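Local coordinates for protein L-glyceraldehyde 3-phosphate reductase (PDB 6HG6) that binds NADPH and probably uses it to reduce aldehydes such as furfural, as an aldo-keto reductase, at residues Y3-S6 with K7-N11; A86-R89 with D90-L93; L267-I270 with A271-R274. All blocks are in the same frame, centred on the assembly; numbering follows the deposited sequence.

Interaction 1. Residues Y3-S6 with K7-N11; sequences YQAS and KNRYN
Arg9 folds back across its own turn so that its guanidinium meets Ser6 with an edge and Ala5 with a face. NH1 donates to Ser6 O over 2.8 Å, and the acceptor lies almost in the guanidinium plane. Arg9 N reaches the same Ser6 O at 3.2 Å, but from the other face of the carbonyl plane, so one backbone oxygen is held by two N-H groups of a single residue, neither on a lone pair. The route back is set at chi1 (66°), which places CG between the backbone N and the carbonyl carbon; from CG to NE the chain is extended and runs past Ser6 O, with CG 3.2 Å from it. Over one guanidinium face, offset toward the rim, sits Ala5 CB, 3.6 Å from NH1. Ser6 to Arg9 form a type I beta turn, and a second type I turn, Asn8 to Asn11, overlaps it by two residues, in the N-terminal segment ahead of strand 15-17. Ser6 OG, anti to its own N (chi1 174°), swings forward beside the carbonyl carbon and accepts from Asn8 N at 3.1 Å, an ST turn nested in the first beta turn. Arg9 CG also lies over the centre of one face of the Tyr10 ring, 3.8 Å above its plane. Arg9 NH2 forms a salt bridge with Glu91, and Phe53 of helix 42-54 touches Ala5, Arg9 and Tyr10.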
loop_
_atom_site.group_PDB
_atom_site.type_symbol
_atom_site.label_atom_id
_atom_site.label_comp_id
_atom_site.label_asym_id
_atom_site.label_seq_id
_atom_site.Cartn_x
_atom_site.Cartn_y
_atom_site.Cartn_z
ATOM N N TYR A 3 21.450 -12.655 8.056
ATOM C CA TYR A 3 21.040 -11.434 7.309
ATOM C C TYR A 3 21.492 -10.210 8.098
ATOM O O TYR A 3 21.198 -10.114 9.263
ATOM C CB TYR A 3 19.538 -11.278 7.107
ATOM C CG TYR A 3 19.117 -9.923 6.571
ATOM C CD1 TYR A 3 19.548 -9.472 5.330
ATOM C CD2 TYR A 3 18.307 -9.081 7.312
ATOM C CE1 TYR A 3 19.131 -8.254 4.817
ATOM C CE2 TYR A 3 17.896 -7.849 6.823
ATOM C CZ TYR A 3 18.311 -7.435 5.573
ATOM O OH TYR A 3 17.893 -6.231 5.081
ATOM N N GLN A 4 22.190 -9.305 7.443
ATOM C CA GLN A 4 22.605 -8.010 8.036
ATOM C C GLN A 4 22.209 -6.958 7.017
ATOM O O GLN A 4 22.658 -7.044 5.871
ATOM C CB GLN A 4 24.104 -7.931 8.295
ATOM C CG GLN A 4 24.604 -8.858 9.391
ATOM C CD GLN A 4 26.097 -8.676 9.536
ATOM O OE1 GLN A 4 26.887 -9.574 9.213
ATOM N NE2 GLN A 4 26.503 -7.466 9.912
ATOM N N ALA A 5 21.336 -6.060 7.437
ATOM C CA ALA A 5 20.774 -5.030 6.558
ATOM C C ALA A 5 21.938 -4.224 6.008
ATOM O O ALA A 5 22.962 -4.076 6.695
ATOM C CB ALA A 5 19.798 -4.175 7.295
ATOM N N SER A 6 21.824 -3.861 4.741
ATOM C CA SER A 6 22.829 -3.049 4.045
ATOM C C SER A 6 23.077 -1.745 4.817
ATOM O O SER A 6 22.116 -1.047 5.099
ATOM C CB SER A 6 22.368 -2.748 2.670
ATOM O OG SER A 6 23.284 -1.858 2.072
ATOM N N LYS A 7 24.337 -1.394 5.049
ATOM C CA LYS A 7 24.700 -0.107 5.683
ATOM C C LYS A 7 24.302 1.063 4.766
ATOM O O LYS A 7 24.138 2.165 5.269
ATOM C CB LYS A 7 26.201 -0.068 5.974
ATOM C CG LYS A 7 26.695 -0.948 7.125
ATOM C CD LYS A 7 25.835 -0.936 8.407
ATOM C CE LYS A 7 26.603 -0.939 9.719
ATOM N NZ LYS A 7 27.888 -1.678 9.634
ATOM N N ASN A 8 24.090 0.832 3.475
ATOM C CA ASN A 8 23.726 1.896 2.500
ATOM C C ASN A 8 22.210 2.016 2.342
ATOM O O ASN A 8 21.769 2.781 1.495
ATOM C CB ASN A 8 24.345 1.593 1.131
ATOM C CG ASN A 8 25.855 1.595 1.154
ATOM O OD1 ASN A 8 26.487 2.378 1.868
ATOM N ND2 ASN A 8 26.455 0.746 0.336
ATOM N N ARG A 9 21.403 1.331 3.145
ATOM C CA ARG A 9 19.947 1.240 2.873
ATOM C C ARG A 9 19.228 2.584 2.969
ATOM O O ARG A 9 18.192 2.687 2.353
ATOM C CB ARG A 9 19.303 0.190 3.767
ATOM C CG ARG A 9 19.325 0.561 5.235
ATOM C CD ARG A 9 18.809 -0.580 6.057
ATOM N NE ARG A 9 18.871 -0.346 7.486
ATOM C CZ ARG A 9 19.944 -0.505 8.236
ATOM N NH1 ARG A 9 21.124 -0.814 7.724
ATOM N NH2 ARG A 9 19.854 -0.277 9.522
ATOM N N TYR A 10 19.778 3.620 3.614
ATOM C CA TYR A 10 19.076 4.922 3.682
ATOM C C TYR A 10 19.716 5.933 2.730
ATOM O O TYR A 10 19.323 7.080 2.761
ATOM C CB TYR A 10 19.042 5.426 5.129
ATOM C CG TYR A 10 18.352 4.482 6.074
ATOM C CD1 TYR A 10 17.051 4.115 5.825
ATOM C CD2 TYR A 10 18.980 3.933 7.188
ATOM C CE1 TYR A 10 16.362 3.231 6.630
ATOM C CE2 TYR A 10 18.310 3.029 8.000
ATOM C CZ TYR A 10 17.000 2.673 7.726
ATOM O OH TYR A 10 16.239 1.826 8.466
ATOM N N ASN A 11 20.628 5.521 1.870
ATOM C CA ASN A 11 21.377 6.476 1.013
ATOM C C ASN A 11 20.570 7.004 -0.175
ATOM O O ASN A 11 20.883 8.133 -0.603
ATOM C CB ASN A 11 22.678 5.843 0.554
ATOM C CG ASN A 11 23.626 5.746 1.728
ATOM O OD1 ASN A 11 24.734 5.222 1.615
ATOM N ND2 ASN A 11 23.213 6.319 2.835
#

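Interaction 2. Residues A86-R89 with D90-L93; sequences ATYR and DELL
The Tyr88 ring meets Glu91 with an edge: OE2 lies in the ring plane, 3.7 Å from CD1, and the carboxylate is turned 83° against the ring. Over the centre of one ring face sits CG2 of the neighbouring Thr87, 4.0 Å above the plane. The other flat group, the Arg89 guanidinium, has Leu92 O at its edge and in its plane, with NH1 3.2 Å away. Arg89 gets there with CG anti to the backbone N (chi1 -168°) and a bend at chi2 (-94°), which carries CD past the Asp90 carboxylate; the opposite charges stay apart, NE being 4.7 Å from Asp90 OD1. The backbone is a 3-10 turn that links helix 72-85 to barrel strand 93-98, a helix-to-strand connection of the TIM barrel. Within it Glu91 N donates to Tyr88 O at 2.9 Å and Leu92 N to Arg89 O at 3.0 Å. A water closes the outer side, donating to Thr87 O and accepting from Asp90 N. Buried Leu92 turns back beneath the turn and sets CG 3.4 Å from Tyr88 O; its side chain also touches Phe53. The polar ends look beyond the turn: Tyr88 OH bonds to Ala5 N, and Arg89 pairs through NH1 with Asp133 and through NH2 with Tyr131 O. Glu91 OE1 is hydrogen-bonded to Tyr10 OH.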
loop_
_atom_site.group_PDB
_atom_site.type_symbol
_atom_site.label_atom_id
_atom_site.label_comp_id
_atom_site.label_asym_id
_atom_site.label_seq_id
_atom_site.Cartn_x
_atom_site.Cartn_y
_atom_site.Cartn_z
ATOM N N ALA A 86 13.261 -9.077 13.114
ATOM C CA ALA A 86 12.830 -8.541 14.435
ATOM C C ALA A 86 13.901 -7.569 14.959
ATOM O O ALA A 86 13.521 -6.599 15.637
ATOM C CB ALA A 86 12.566 -9.650 15.431
ATOM N N THR A 87 15.167 -7.822 14.659
ATOM C CA THR A 87 16.322 -6.971 15.012
ATOM C C THR A 87 16.047 -5.514 14.585
ATOM O O THR A 87 16.531 -4.539 15.232
ATOM C CB THR A 87 17.536 -7.493 14.236
ATOM O OG1 THR A 87 17.708 -8.857 14.640
ATOM C CG2 THR A 87 18.803 -6.700 14.451
ATOM N N TYR A 88 15.363 -5.348 13.466
ATOM C CA TYR A 88 15.118 -4.046 12.813
ATOM C C TYR A 88 13.692 -3.585 13.013
ATOM O O TYR A 88 13.248 -2.693 12.269
ATOM C CB TYR A 88 15.421 -4.186 11.318
ATOM C CG TYR A 88 16.836 -4.612 11.059
ATOM C CD1 TYR A 88 17.891 -3.727 11.189
ATOM C CD2 TYR A 88 17.136 -5.911 10.661
ATOM C CE1 TYR A 88 19.201 -4.116 10.939
ATOM C CE2 TYR A 88 18.441 -6.316 10.412
ATOM C CZ TYR A 88 19.481 -5.426 10.553
ATOM O OH TYR A 88 20.773 -5.828 10.288
ATOM N N ARG A 89 12.958 -4.170 13.948
ATOM C CA ARG A 89 11.504 -3.874 14.017
ATOM C C ARG A 89 11.246 -2.378 14.223
ATOM O O ARG A 89 10.236 -1.864 13.667
ATOM C CB ARG A 89 10.798 -4.731 15.067
ATOM C CG ARG A 89 9.286 -4.677 14.979
ATOM C CD ARG A 89 8.740 -3.627 15.893
ATOM N NE ARG A 89 7.286 -3.526 15.700
ATOM C CZ ARG A 89 6.674 -2.827 14.743
ATOM N NH1 ARG A 89 7.368 -2.179 13.823
ATOM N NH2 ARG A 89 5.356 -2.791 14.684
ATOM N N ASP A 90 12.114 -1.682 14.958
ATOM C CA ASP A 90 11.847 -0.247 15.230
ATOM C C ASP A 90 12.209 0.621 14.008
ATOM O O ASP A 90 12.004 1.812 14.051
ATOM C CB ASP A 90 12.526 0.161 16.523
ATOM C CG ASP A 90 11.871 -0.448 17.745
ATOM O OD1 ASP A 90 10.772 -0.995 17.635
ATOM O OD2 ASP A 90 12.513 -0.373 18.821
ATOM N N GLU A 91 12.809 0.032 12.988
ATOM C CA GLU A 91 13.074 0.701 11.711
ATOM C C GLU A 91 11.981 0.356 10.709
ATOM O O GLU A 91 12.114 0.828 9.557
ATOM C CB GLU A 91 14.439 0.274 11.206
ATOM C CG GLU A 91 15.568 0.956 11.928
ATOM C CD GLU A 91 16.922 0.401 11.546
ATOM O OE1 GLU A 91 17.330 0.592 10.398
ATOM O OE2 GLU A 91 17.523 -0.268 12.413
ATOM N N LEU A 92 10.989 -0.452 11.072
ATOM C CA LEU A 92 9.973 -0.884 10.085
ATOM C C LEU A 92 8.620 -0.307 10.428
ATOM O O LEU A 92 8.311 -0.165 11.590
ATOM C CB LEU A 92 9.877 -2.407 10.051
ATOM C CG LEU A 92 11.146 -3.134 9.650
ATOM C CD1 LEU A 92 10.943 -4.632 9.731
ATOM C CD2 LEU A 92 11.609 -2.722 8.270
ATOM N N LEU A 93 7.826 -0.018 9.420
ATOM C CA LEU A 93 6.395 0.248 9.612
ATOM C C LEU A 93 5.660 -0.961 9.065
ATOM O O LEU A 93 5.821 -1.322 7.856
ATOM C CB LEU A 93 5.867 1.477 8.886
ATOM C CG LEU A 93 6.429 2.798 9.306
ATOM C CD1 LEU A 93 5.734 3.903 8.511
ATOM C CD2 LEU A 93 6.335 2.996 10.803
HETATM O O HOH W 1 14.526 -2.494 16.256
#

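Interaction 3. Residues L267-I270 with A271-R274; sequences LNNI and ALNR
Three consecutive i-to-i+4 bonds carry the backbone from Leu267 to Asn273: Ala271 N to Leu267 O at 2.9 Å, Leu272 N to Asn268 O at 2.9 Å and Asn273 N to Asn269 O at 3.2 Å. This is the C-terminal part of helix 258-273, in the segment between the last two strands of the TIM barrel. The next bond, Arg274 N to Ile270 O at 3.3 Å, is weak, while Arg274 N also donates to Ala271 O at 2.9 Å, an i-to-i+3 bond. Leu272 lies along the outer face and crosses Asn268 at a slant, with CD1 4.0 Å from Asn268 ND2. Asn268 meets it because its CG stands anti to the backbone N (chi1 -178°). Ile270 faces the protein interior, packed on Met324, Ile325 and Ile328 of helix 319-329 and on Met281. In Arg274, NH1 forms a salt bridge with Glu321, NE a hydrogen bond to Gln276, and the guanidinium a cation-pi contact with Phe317. Nearer the helix, the aliphatic part of Arg274 passes Ile270 O, with CG 3.4 Å from that oxygen.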
loop_
_atom_site.group_PDB
_atom_site.type_symbol
_atom_site.label_atom_id
_atom_site.label_comp_id
_atom_site.label_asym_id
_atom_site.label_seq_id
_atom_site.Cartn_x
_atom_site.Cartn_y
_atom_site.Cartn_z
ATOM N N LEU A 267 1.747 4.545 -24.238
ATOM C CA LEU A 267 2.256 4.939 -22.887
ATOM C C LEU A 267 3.737 4.516 -22.767
ATOM O O LEU A 267 4.628 5.306 -22.333
ATOM C CB LEU A 267 1.424 4.309 -21.762
ATOM C CG LEU A 267 0.012 4.865 -21.616
ATOM C CD1 LEU A 267 -0.793 4.002 -20.663
ATOM C CD2 LEU A 267 0.018 6.317 -21.165
ATOM N N ASN A 268 4.012 3.305 -23.339
ATOM C CA ASN A 268 5.380 2.747 -23.265
ATOM C C ASN A 268 6.331 3.642 -24.081
ATOM O O ASN A 268 7.515 3.723 -23.713
ATOM C CB ASN A 268 5.420 1.310 -23.774
ATOM C CG ASN A 268 6.796 0.709 -23.648
ATOM O OD1 ASN A 268 7.312 0.584 -22.547
ATOM N ND2 ASN A 268 7.373 0.334 -24.774
ATOM N N ASN A 269 5.830 4.271 -25.155
ATOM C CA ASN A 269 6.656 5.211 -25.965
ATOM C C ASN A 269 6.995 6.442 -25.111
ATOM O O ASN A 269 8.171 6.967 -25.234
ATOM C CB ASN A 269 5.990 5.562 -27.299
ATOM C CG ASN A 269 6.100 4.426 -28.299
ATOM O OD1 ASN A 269 7.228 3.532 -28.146
ATOM N ND2 ASN A 269 4.975 4.519 -29.422
ATOM N N ILE A 270 6.033 6.929 -24.319
ATOM C CA ILE A 270 6.292 8.084 -23.412
ATOM C C ILE A 270 7.355 7.666 -22.372
ATOM O O ILE A 270 8.322 8.471 -22.086
ATOM C CB ILE A 270 4.989 8.582 -22.774
ATOM C CG1 ILE A 270 4.019 9.053 -23.859
ATOM C CG2 ILE A 270 5.276 9.662 -21.758
ATOM C CD1 ILE A 270 2.633 9.309 -23.375
ATOM N N ALA A 271 7.250 6.421 -21.873
ATOM C CA ALA A 271 8.212 5.894 -20.884
ATOM C C ALA A 271 9.607 5.797 -21.516
ATOM O O ALA A 271 10.558 6.319 -20.915
ATOM C CB ALA A 271 7.718 4.573 -20.330
ATOM N N LEU A 272 9.739 5.226 -22.717
ATOM C CA LEU A 272 11.064 5.051 -23.359
ATOM C C LEU A 272 11.780 6.436 -23.490
ATOM O O LEU A 272 13.062 6.546 -23.064
ATOM C CB LEU A 272 10.941 4.409 -24.758
ATOM C CG LEU A 272 10.533 2.932 -24.819
ATOM C CD1 LEU A 272 10.492 2.434 -26.247
ATOM C CD2 LEU A 272 11.470 2.049 -24.010
ATOM N N ASN A 273 10.973 7.485 -23.837
ATOM C CA ASN A 273 11.503 8.855 -24.100
ATOM C C ASN A 273 12.041 9.448 -22.790
ATOM O O ASN A 273 12.916 10.323 -22.867
ATOM C CB ASN A 273 10.462 9.782 -24.730
ATOM C CG ASN A 273 10.155 9.450 -26.171
ATOM O OD1 ASN A 273 11.002 8.938 -26.908
ATOM N ND2 ASN A 273 8.954 9.794 -26.610
ATOM N N ARG A 274 11.529 8.981 -21.655
ATOM C CA ARG A 274 11.946 9.373 -20.280
ATOM C C ARG A 274 13.097 8.492 -19.771
ATOM O O ARG A 274 13.533 8.736 -18.665
ATOM C CB ARG A 274 10.787 9.204 -19.290
ATOM C CG ARG A 274 9.658 10.198 -19.485
ATOM C CD ARG A 274 8.458 9.837 -18.663
ATOM N NE ARG A 274 8.718 9.758 -17.243
ATOM C CZ ARG A 274 8.747 10.779 -16.411
ATOM N NH1 ARG A 274 8.588 12.009 -16.852
ATOM N NH2 ARG A 274 8.981 10.560 -15.141
#

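Overall arrangement
Along the chain the three contacts come in series, interaction 1 first and interaction 3 last. Interactions 1 and 2 have centres about 13 Å apart and touch: Arg9 and Tyr10 meet Glu91, and Tyr3 packs on Tyr88. Interaction 1 packs outside helix 42-54; interactions 2 and 3 lie in the connection between helix 72-85 and strand 93-98 and on helix 258-273. The first two contacts thus fasten the N-terminal segment to the outside of the TIM barrel. Interaction 3 belongs to a far part of the same chain, its centre about 32 Å from that of interaction 1 and 37 Å from that of interaction 2, and its Asn268 side chain comes to about 10 Å from the bound NADPH.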